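Local coordinates for protein tryptophan synthase alpha chain (Chlamydia trachomatis, PDB 6V82) that probably cleaves indoleglycerol phosphate to indole and glyceraldehyde 3-phosphate, the aldol half of the last step of tryptophan synthesis, at residues V203-I208 and I225-F230; D147-I152 and F171-P176. All coordinates share one frame; numbering follows the deposited sequence.

How the contacts relate
Contacts 1 and 2 belong to one parallel TIM-type barrel and follow each other in the chain. Contact 2 is buried and joins neighbouring strands 147-153 and 172-175 by parallel backbone hydrogen bonds from Leu-150 onward and by apolar side chains. Contact 1 is partly buried; it joins the end of strand 202-205 and the chain after it to the end of strand 223-226 and the loop beyond, and an aspartate carboxylate does much of the binding. Strands 172-175 and 202-205 are neighbours, so the contacts meet directly: Val-203 probably hydrogen-bonds through its backbone to Leu-172 and Tyr-174, and Arg-205 lies against the Tyr-173 ring. Both contacts also reach Glu-44, a predicted proton acceptor, through Arg-205 and Tyr-173.

Contact 1. Residues V203-I208 and I225-F230; sequences VDRRDI and IVKTAF
At the C-terminal ends of barrel strands 202-205 and 223-226, the carboxylate of Asp-207 grips the loop between strand 223-226 and helix 229-236. CG of Asp-207 is anti to the backbone N (chi1 -168°), and its side chain crosses those of Lys-227 and Thr-228 at about a right angle. Asp-207 OD1 accepts from Lys-227 N at 2.9 Å, from above the carboxylate plane, and from Thr-228 N at 3.3 Å on the syn side but tilted out of the plane; both donors approach the same face. OD2 of Asp-207 takes the hydroxyl OG1 of Thr-228 at 2.7 Å, also syn and tilted out of the plane. One residue further on, Ile-208 N donates to Ile-225 O at 3.0 Å, nearly in line with the carbonyl. Ile-225 CG2 touches the carbonyl oxygens of Arg-205 and Arg-206, while its CD1 reaches Arg-205 NH1 at 3.4 Å. Two like charges, Arg-205 NH2 and Lys-227 NZ, stand 4.1 Å apart; Arg-205 forms a salt bridge with Glu-44 and Lys-227 one with Asp-55, both predicted proton acceptors. Three donors on the Asp-207 carboxylate should limit its rotation and tie the loop after strand 223-226 to the chain after strand 202-205.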
loop_
_atom_site.group_PDB
_atom_site.type_symbol
_atom_site.label_atom_id
_atom_site.label_comp_id
_atom_site.label_asym_id
_atom_site.label_seq_id
_atom_site.Cartn_x
_atom_site.Cartn_y
_atom_site.Cartn_z
ATOM N N VAL A 203 -20.788 27.804 -42.670
ATOM C CA VAL A 203 -19.844 28.672 -41.978
ATOM C C VAL A 203 -18.741 27.819 -41.369
ATOM O O VAL A 203 -19.020 26.877 -40.615
ATOM C CB VAL A 203 -20.541 29.522 -40.901
ATOM C CG1 VAL A 203 -19.513 30.339 -40.119
ATOM C CG2 VAL A 203 -21.575 30.421 -41.547
ATOM N N ASP A 204 -17.492 28.155 -41.701
ATOM C CA ASP A 204 -16.326 27.558 -41.062
ATOM C C ASP A 204 -16.324 27.874 -39.567
ATOM O O ASP A 204 -16.280 29.044 -39.163
ATOM C CB ASP A 204 -15.052 28.083 -41.725
ATOM C CG ASP A 204 -13.818 27.234 -41.418
ATOM O OD1 ASP A 204 -13.693 26.725 -40.281
ATOM O OD2 ASP A 204 -12.964 27.086 -42.328
ATOM N N ARG A 205 -16.352 26.821 -38.754
ATOM C CA ARG A 205 -16.456 26.910 -37.302
ATOM C C ARG A 205 -15.137 27.281 -36.624
ATOM O O ARG A 205 -15.118 27.485 -35.407
ATOM C CB ARG A 205 -16.987 25.568 -36.776
ATOM C CG ARG A 205 -17.243 25.437 -35.269
ATOM C CD ARG A 205 -18.334 26.353 -34.754
ATOM N NE ARG A 205 -18.572 26.136 -33.326
ATOM C CZ ARG A 205 -19.333 26.918 -32.555
ATOM N NH1 ARG A 205 -19.954 27.986 -33.069
ATOM N NH2 ARG A 205 -19.473 26.633 -31.260
ATOM N N ARG A 206 -14.035 27.401 -37.363
ATOM C CA ARG A 206 -12.750 27.612 -36.711
ATOM C C ARG A 206 -12.659 29.007 -36.095
ATOM O O ARG A 206 -13.267 29.971 -36.568
ATOM C CB ARG A 206 -11.608 27.388 -37.693
ATOM C CG ARG A 206 -11.241 28.570 -38.566
ATOM C CD ARG A 206 -9.955 28.259 -39.330
ATOM N NE ARG A 206 -10.189 27.516 -40.570
ATOM C CZ ARG A 206 -10.282 26.189 -40.673
ATOM N NH1 ARG A 206 -10.494 25.642 -41.861
ATOM N NH2 ARG A 206 -10.169 25.408 -39.604
ATOM N N ASP A 207 -11.894 29.099 -35.016
ATOM C CA ASP A 207 -11.796 30.335 -34.252
ATOM C C ASP A 207 -10.909 31.327 -34.987
ATOM O O ASP A 207 -9.721 31.071 -35.200
ATOM C CB ASP A 207 -11.242 30.041 -32.861
ATOM C CG ASP A 207 -11.378 31.218 -31.906
ATOM O OD1 ASP A 207 -11.977 32.258 -32.266
ATOM O OD2 ASP A 207 -10.861 31.091 -30.779
ATOM N N ILE A 208 -11.482 32.451 -35.382
ATOM C CA ILE A 208 -10.746 33.511 -36.058
ATOM C C ILE A 208 -10.467 34.613 -35.055
ATOM O O ILE A 208 -11.345 34.983 -34.260
ATOM C CB ILE A 208 -11.529 34.058 -37.263
ATOM C CG1 ILE A 208 -11.835 32.931 -38.239
ATOM C CG2 ILE A 208 -10.725 35.136 -37.945
ATOM C CD1 ILE A 208 -10.598 32.305 -38.790
ATOM N N ILE A 225 -16.371 32.996 -37.455
ATOM C CA ILE A 225 -16.758 33.197 -36.067
ATOM C C ILE A 225 -15.528 33.612 -35.269
ATOM O O ILE A 225 -14.450 33.020 -35.410
ATOM C CB ILE A 225 -17.431 31.943 -35.476
ATOM C CG1 ILE A 225 -17.723 32.142 -33.988
ATOM C CG2 ILE A 225 -16.591 30.701 -35.693
ATOM C CD1 ILE A 225 -18.593 31.041 -33.396
ATOM N N VAL A 226 -15.688 34.656 -34.465
ATOM C CA VAL A 226 -14.707 35.077 -33.475
ATOM C C VAL A 226 -15.175 34.492 -32.146
ATOM O O VAL A 226 -16.041 35.063 -31.474
ATOM C CB VAL A 226 -14.596 36.602 -33.405
ATOM C CG1 VAL A 226 -13.594 37.007 -32.350
ATOM C CG2 VAL A 226 -14.257 37.186 -34.770
ATOM N N LYS A 227 -14.615 33.347 -31.765
ATOM C CA LYS A 227 -15.070 32.633 -30.575
ATOM C C LYS A 227 -14.373 33.103 -29.302
ATOM O O LYS A 227 -15.034 33.369 -28.295
ATOM C CB LYS A 227 -14.854 31.127 -30.754
ATOM C CG LYS A 227 -15.260 30.283 -29.553
ATOM C CD LYS A 227 -16.752 30.445 -29.262
ATOM C CE LYS A 227 -17.177 29.673 -28.012
ATOM N NZ LYS A 227 -17.215 28.182 -28.192
ATOM N N THR A 228 -13.043 33.194 -29.328
ATOM C CA THR A 228 -12.241 33.498 -28.146
ATOM C C THR A 228 -11.952 34.991 -27.965
ATOM O O THR A 228 -12.009 35.496 -26.836
ATOM C CB THR A 228 -10.916 32.726 -28.209
ATOM O OG1 THR A 228 -11.168 31.321 -28.061
ATOM C CG2 THR A 228 -9.953 33.172 -27.118
ATOM N N ALA A 229 -11.670 35.720 -29.053
ATOM C CA ALA A 229 -10.997 37.014 -28.924
ATOM C C ALA A 229 -11.786 37.988 -28.054
ATOM O O ALA A 229 -11.211 38.646 -27.179
ATOM C CB ALA A 229 -10.730 37.615 -30.306
ATOM N N PHE A 230 -13.107 38.081 -28.268
ATOM C CA PHE A 230 -13.937 39.013 -27.508
ATOM C C PHE A 230 -13.944 38.663 -26.023
ATOM O O PHE A 230 -13.743 39.533 -25.168
ATOM C CB PHE A 230 -15.362 39.023 -28.066
ATOM C CG PHE A 230 -15.464 39.567 -29.471
ATOM C CD1 PHE A 230 -14.774 40.712 -29.839
ATOM C CD2 PHE A 230 -16.246 38.927 -30.423
ATOM C CE1 PHE A 230 -14.867 41.212 -31.134
ATOM C CE2 PHE A 230 -16.343 39.422 -31.717
ATOM C CZ PHE A 230 -15.649 40.565 -32.073
#

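Contact 2. Residues D147-I152 and F171-P176; sequences DPILLI and FLYYIP
Ile-152 and Tyr-173 are joined through the backbone in a beta-alpha-beta unit of the barrel, in which strand 147-153, helix 158-167 and strand 172-175 follow one another and the two strands run parallel. Tyr-173 N donates to Leu-150 O, Ile-152 N to Tyr-173 O and Ile-175 N to Ile-152 O, each at 3.0 Å. Tyr-173 thus bonds through both its N and its O to the residues either side of Leu-151, as in a parallel pair.

The side chain of Ile-152 leads into the layer between sheet and helix 187-198. From CB, CG1 takes the crowded position between the backbone N and the carbonyl carbon (chi1 62°), which sets it against Tyr-174 CD2 at 3.5 Å, approaching that ring obliquely; CG1 also lies near Tyr-173 O. CD1 then continues to Leu-172 CD1 at 3.6 Å while remaining near Tyr-174 CD2, and the side chain crosses those of Leu-172 and Tyr-174 at about a right angle. Val-194 and Phe-198 of helix 187-198 also touch Ile-152.

On the other face of the sheet, Leu-151 and Tyr-173 lie side by side and point the same way, with Leu-151 CG against Tyr-173 CB. Leu-151 CD2 goes on to Ile-175 CD1. The hydroxyl of Tyr-173 is hydrogen-bonded to Glu-44, a predicted proton acceptor, and Arg-205 makes a cation-pi contact with the Tyr-173 ring.

Toward the start of the strands, Ile-149 CG2 rests over one face of the Phe-171 ring, 4.0 Å from its centroid, in a CH-pi contact. Phe-171 CE1 in turn sits over the centre of the Tyr-173 ring. Where the direct backbone ladder has not yet begun, a water stands between the strands and accepts from Leu-150 N at 2.7 Å, with Phe-171 O 2.9 Å from the same water.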
loop_
_atom_site.group_PDB
_atom_site.type_symbol
_atom_site.label_atom_id
_atom_site.label_comp_id
_atom_site.label_asym_id
_atom_site.label_seq_id
_atom_site.Cartn_x
_atom_site.Cartn_y
_atom_site.Cartn_z
ATOM N N ASP A 147 -34.445 28.193 -35.072
ATOM C CA ASP A 147 -33.623 27.476 -36.039
ATOM C C ASP A 147 -32.606 26.604 -35.316
ATOM O O ASP A 147 -31.751 27.141 -34.597
ATOM C CB ASP A 147 -32.894 28.441 -36.955
ATOM C CG ASP A 147 -33.815 29.109 -37.944
ATOM O OD1 ASP A 147 -34.949 28.615 -38.117
ATOM O OD2 ASP A 147 -33.399 30.121 -38.549
ATOM N N PRO A 148 -32.647 25.281 -35.478
ATOM C CA PRO A 148 -31.575 24.435 -34.934
ATOM C C PRO A 148 -30.309 24.587 -35.770
ATOM O O PRO A 148 -30.312 24.336 -36.979
ATOM C CB PRO A 148 -32.155 23.019 -35.027
ATOM C CG PRO A 148 -33.605 23.185 -35.411
ATOM C CD PRO A 148 -33.699 24.486 -36.130
ATOM N N ILE A 149 -29.226 25.006 -35.120
ATOM C CA ILE A 149 -27.951 25.271 -35.781
ATOM C C ILE A 149 -27.054 24.063 -35.551
ATOM O O ILE A 149 -26.564 23.843 -34.437
ATOM C CB ILE A 149 -27.296 26.551 -35.253
ATOM C CG1 ILE A 149 -28.294 27.699 -35.235
ATOM C CG2 ILE A 149 -26.135 26.936 -36.130
ATOM C CD1 ILE A 149 -28.809 28.073 -36.614
ATOM N N LEU A 150 -26.821 23.281 -36.599
ATOM C CA LEU A 150 -26.134 22.005 -36.460
ATOM C C LEU A 150 -24.707 22.120 -36.983
ATOM O O LEU A 150 -24.355 23.081 -37.663
ATOM C CB LEU A 150 -26.899 20.907 -37.203
ATOM C CG LEU A 150 -27.995 20.169 -36.427
ATOM C CD1 LEU A 150 -28.928 21.116 -35.701
ATOM C CD2 LEU A 150 -28.789 19.273 -37.363
ATOM N N LEU A 151 -23.880 21.130 -36.634
ATOM C CA LEU A 151 -22.463 21.095 -36.992
ATOM C C LEU A 151 -22.155 19.820 -37.771
ATOM O O LEU A 151 -22.531 18.723 -37.344
ATOM C CB LEU A 151 -21.567 21.160 -35.751
ATOM C CG LEU A 151 -21.392 22.479 -34.989
ATOM C CD1 LEU A 151 -22.501 22.716 -33.989
ATOM C CD2 LEU A 151 -20.046 22.468 -34.283
ATOM N N ILE A 152 -21.471 19.958 -38.908
ATOM C CA ILE A 152 -21.106 18.802 -39.712
ATOM C C ILE A 152 -19.606 18.805 -39.945
ATOM O O ILE A 152 -18.940 19.841 -39.899
ATOM C CB ILE A 152 -21.851 18.739 -41.060
ATOM C CG1 ILE A 152 -21.508 19.941 -41.924
ATOM C CG2 ILE A 152 -23.349 18.676 -40.841
ATOM C CD1 ILE A 152 -22.538 20.194 -42.994
ATOM N N PHE A 171 -28.312 28.227 -40.941
ATOM C CA PHE A 171 -27.018 27.950 -41.548
ATOM C C PHE A 171 -26.411 26.762 -40.819
ATOM O O PHE A 171 -26.854 26.386 -39.730
ATOM C CB PHE A 171 -26.087 29.161 -41.490
ATOM C CG PHE A 171 -25.641 29.506 -40.098
ATOM C CD1 PHE A 171 -24.407 29.093 -39.629
ATOM C CD2 PHE A 171 -26.468 30.232 -39.251
ATOM C CE1 PHE A 171 -23.993 29.401 -38.341
ATOM C CE2 PHE A 171 -26.062 30.545 -37.961
ATOM C CZ PHE A 171 -24.820 30.127 -37.507
ATOM N N LEU A 172 -25.393 26.173 -41.439
ATOM C CA LEU A 172 -24.678 25.025 -40.897
ATOM C C LEU A 172 -23.258 25.426 -40.551
ATOM O O LEU A 172 -22.572 26.066 -41.355
ATOM C CB LEU A 172 -24.635 23.870 -41.889
ATOM C CG LEU A 172 -25.787 22.886 -41.819
ATOM C CD1 LEU A 172 -25.674 21.927 -42.987
ATOM C CD2 LEU A 172 -25.751 22.141 -40.499
ATOM N N TYR A 173 -22.820 25.045 -39.363
ATOM C CA TYR A 173 -21.411 25.121 -39.045
ATOM C C TYR A 173 -20.688 23.919 -39.637
ATOM O O TYR A 173 -21.218 22.806 -39.679
ATOM C CB TYR A 173 -21.200 25.156 -37.542
ATOM C CG TYR A 173 -21.374 26.503 -36.901
ATOM C CD1 TYR A 173 -20.616 27.586 -37.308
ATOM C CD2 TYR A 173 -22.257 26.678 -35.842
ATOM C CE1 TYR A 173 -20.753 28.814 -36.702
ATOM C CE2 TYR A 173 -22.396 27.896 -35.225
ATOM C CZ TYR A 173 -21.641 28.964 -35.660
ATOM O OH TYR A 173 -21.777 30.192 -35.054
ATOM N N TYR A 174 -19.463 24.158 -40.087
ATOM C CA TYR A 174 -18.633 23.140 -40.709
ATOM C C TYR A 174 -17.279 23.129 -40.020
ATOM O O TYR A 174 -16.675 24.187 -39.829
ATOM C CB TYR A 174 -18.479 23.416 -42.203
ATOM C CG TYR A 174 -17.864 22.279 -42.946
ATOM C CD1 TYR A 174 -16.488 22.201 -43.103
ATOM C CD2 TYR A 174 -18.650 21.268 -43.479
ATOM C CE1 TYR A 174 -15.906 21.157 -43.775
ATOM C CE2 TYR A 174 -18.076 20.208 -44.161
ATOM C CZ TYR A 174 -16.696 20.160 -44.306
ATOM O OH TYR A 174 -16.090 19.118 -44.977
ATOM N N ILE A 175 -16.815 21.943 -39.631
ATOM C CA ILE A 175 -15.505 21.790 -38.995
ATOM C C ILE A 175 -14.589 21.021 -39.935
ATOM O O ILE A 175 -14.580 19.784 -39.901
ATOM C CB ILE A 175 -15.597 21.054 -37.650
ATOM C CG1 ILE A 175 -16.889 21.400 -36.920
ATOM C CG2 ILE A 175 -14.395 21.395 -36.793
ATOM C CD1 ILE A 175 -17.113 20.553 -35.695
ATOM N N PRO A 176 -13.811 21.688 -40.776
ATOM C CA PRO A 176 -13.003 20.973 -41.771
ATOM C C PRO A 176 -11.729 20.388 -41.169
ATOM O O PRO A 176 -11.393 20.615 -40.006
ATOM C CB PRO A 176 -12.685 22.054 -42.809
ATOM C CG PRO A 176 -12.737 23.332 -42.040
ATOM C CD PRO A 176 -13.754 23.150 -40.948
HETATM O O HOH W 1 -28.277 24.066 -38.788
#